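Local coordinates for putative OMPA family lipoprotein (Burkholderia pseudomallei, PDB 4B5C) that probably acts in the Tol-Pal system, which supports outer membrane invagination during cell division and helps keep the outer membrane intact, at residues V43-Q46 with Y47-L50. Numbering follows the deposited sequence.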
ATOM      1  N   VAL A  43      -8.030  -3.153   5.474  1.00 27.87           N
ATOM      2  CA  VAL A  43      -8.297  -2.574   4.162  1.00 31.98           C
ATOM      3  C   VAL A  43      -9.783  -2.261   3.992  1.00 38.14           C
ATOM      4  O   VAL A  43     -10.603  -3.166   3.836  1.00 36.47           O
ATOM      5  CB  VAL A  43      -7.851  -3.514   3.024  1.00 39.64           C
ATOM      6  CG1 VAL A  43      -8.019  -2.830   1.673  1.00 35.10           C
ATOM      7  CG2 VAL A  43      -6.409  -3.957   3.229  1.00 33.34           C
ATOM      8  N   GLN A  44     -10.115  -0.972   4.020  1.00 35.16           N
ATOM      9  CA  GLN A  44     -11.495  -0.515   3.871  1.00 30.29           C
ATOM     10  C   GLN A  44     -12.110  -1.006   2.559  1.00 35.24           C
ATOM     11  O   GLN A  44     -11.390  -1.362   1.626  1.00 33.23           O
ATOM     12  CB  GLN A  44     -11.549   1.012   3.951  1.00 35.32           C
ATOM     13  CG  GLN A  44     -10.975   1.579   5.246  1.00 41.68           C
ATOM     14  CD  GLN A  44     -10.663   3.063   5.157  1.00 52.86           C
ATOM     15  OE1 GLN A  44     -11.057   3.739   4.206  1.00 59.34           O
ATOM     16  NE2 GLN A  44      -9.943   3.574   6.149  1.00 51.18           N
ATOM     17  N   ASP A  45     -13.440  -1.019   2.492  1.00 30.13           N
ATOM     18  CA  ASP A  45     -14.153  -1.519   1.316  1.00 42.26           C
ATOM     19  C   ASP A  45     -13.976  -0.636   0.076  1.00 43.64           C
ATOM     20  O   ASP A  45     -14.094  -1.116  -1.054  1.00 36.24           O
ATOM     21  CB  ASP A  45     -15.645  -1.698   1.619  1.00 46.53           C
ATOM     22  CG  ASP A  45     -15.939  -2.967   2.403  1.00 56.38           C
ATOM     23  OD1 ASP A  45     -15.220  -3.973   2.214  1.00 41.63           O
ATOM     24  OD2 ASP A  45     -16.897  -2.957   3.204  1.00 57.31           O
ATOM     25  N   GLN A  46     -13.693   0.646   0.289  1.00 33.24           N
ATOM     26  CA  GLN A  46     -13.579   1.599  -0.813  1.00 41.51           C
ATOM     27  C   GLN A  46     -12.364   1.332  -1.701  1.00 33.97           C
ATOM     28  O   GLN A  46     -12.229   1.923  -2.774  1.00 38.80           O
ATOM     29  CB  GLN A  46     -13.540   3.038  -0.288  1.00 35.42           C
ATOM     30  CG  GLN A  46     -12.362   3.337   0.625  1.00 41.88           C
ATOM     31  CD  GLN A  46     -12.308   4.791   1.059  1.00 50.53           C
ATOM     32  OE1 GLN A  46     -12.346   5.702   0.231  1.00 44.00           O
ATOM     33  NE2 GLN A  46     -12.221   5.015   2.366  1.00 37.25           N
ATOM     34  N   TYR A  47     -11.486   0.442  -1.250  1.00 37.76           N
ATOM     35  CA  TYR A  47     -10.277   0.117  -1.999  1.00 33.62           C
ATOM     36  C   TYR A  47     -10.382  -1.219  -2.729  1.00 26.60           C
ATOM     37  O   TYR A  47      -9.395  -1.713  -3.276  1.00 29.78           O
ATOM     38  CB  TYR A  47      -9.058   0.116  -1.074  1.00 27.94           C
ATOM     39  CG  TYR A  47      -8.803   1.451  -0.416  1.00 38.07           C
ATOM     40  CD1 TYR A  47      -8.154   2.467  -1.101  1.00 31.08           C
ATOM     41  CD2 TYR A  47      -9.217   1.695   0.887  1.00 29.40           C
ATOM     42  CE1 TYR A  47      -7.921   3.692  -0.507  1.00 33.04           C
ATOM     43  CE2 TYR A  47      -8.988   2.916   1.491  1.00 30.19           C
ATOM     44  CZ  TYR A  47      -8.340   3.911   0.787  1.00 33.62           C
ATOM     45  OH  TYR A  47      -8.106   5.131   1.376  1.00 36.51           O
ATOM     46  N   GLN A  48     -11.577  -1.800  -2.737  1.00 36.83           N
ATOM     47  CA  GLN A  48     -11.800  -3.077  -3.410  1.00 41.17           C
ATOM     48  C   GLN A  48     -11.558  -2.964  -4.914  1.00 36.04           C
ATOM     49  O   GLN A  48     -10.869  -3.798  -5.506  1.00 29.54           O
ATOM     50  CB  GLN A  48     -13.216  -3.588  -3.138  1.00 34.97           C
ATOM     51  CG  GLN A  48     -13.438  -4.107  -1.724  1.00 44.76           C
ATOM     52  CD  GLN A  48     -14.865  -4.570  -1.492  1.00 54.18           C
ATOM     53  OE1 GLN A  48     -15.103  -5.587  -0.839  1.00 52.89           O
ATOM     54  NE2 GLN A  48     -15.824  -3.822  -2.028  1.00 51.81           N
ATOM     55  N   ALA A  49     -12.128  -1.930  -5.524  1.00 33.90           N
ATOM     56  CA  ALA A  49     -11.978  -1.708  -6.958  1.00 35.34           C
ATOM     57  C   ALA A  49     -10.511  -1.520  -7.329  1.00 35.44           C
ATOM     58  O   ALA A  49     -10.025  -2.091  -8.309  1.00 36.62           O
ATOM     59  CB  ALA A  49     -12.796  -0.506  -7.398  1.00 38.08           C
ATOM     60  N   LEU A  50      -9.810  -0.714  -6.539  1.00 31.27           N
ATOM     61  CA  LEU A  50      -8.398  -0.447  -6.767  1.00 32.83           C
ATOM     62  C   LEU A  50      -7.585  -1.734  -6.725  1.00 31.78           C
ATOM     63  O   LEU A  50      -6.764  -1.987  -7.608  1.00 34.09           O
ATOM     64  CB  LEU A  50      -7.868   0.553  -5.735  1.00 26.09           C
ATOM     65  CG  LEU A  50      -6.397   0.962  -5.824  1.00 27.36           C
ATOM     66  CD1 LEU A  50      -6.134   2.199  -4.975  1.00 33.64           C
ATOM     67  CD2 LEU A  50      -5.482  -0.177  -5.402  1.00 33.76           C
TER
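Q46 and Y47 pack side against ring in a local surface contact at the start of helix 48-60, where the loop that follows strand 33-35 tightens into a short 3-10 turn. The example illustrates how an aromatic ring at a helix start can be flanked by side chains from the turn before it. Q46 CG sits over one face of the Y47 ring, 3.9 Å from its centroid, a CH-pi contact. It gets there because chi1 of 61° places CG between the backbone N and the carbonyl carbon, from where the extended chain runs alongside the tyrosine. The Q46 amide stays against the CE2 side of the ring, their planes 31° apart. Q44 comes instead to the ring edge, its OE1 3.5 Å from Y47 CE2. Q46 NE2 and Q44 OE1 also approach to 2.5 Å, a bond of doubtful length and bent at the hydrogen (133°). Farther back, V43 CG1 rests 4.2 Å from Y47 CB, an apolar touch at the base of the side chain. The backbone bonds belong to the turn itself: Y47 N gives a weak bond to Q44 O at 3.4 Å, and Q48 N a firmer one to D45 O at 3.1 Å. Beyond the contact, Y47 OH makes a weak hydrogen bond with Y35 N, so the tyrosine connects the helix start to strand 33-35, an outermost strand of the mixed sheet. Successive i to i+3 bonds of this kind characterise a 3-10 turn leading into an alpha-helix, here with Y47 as N-cap residue in an OmpA-like domain.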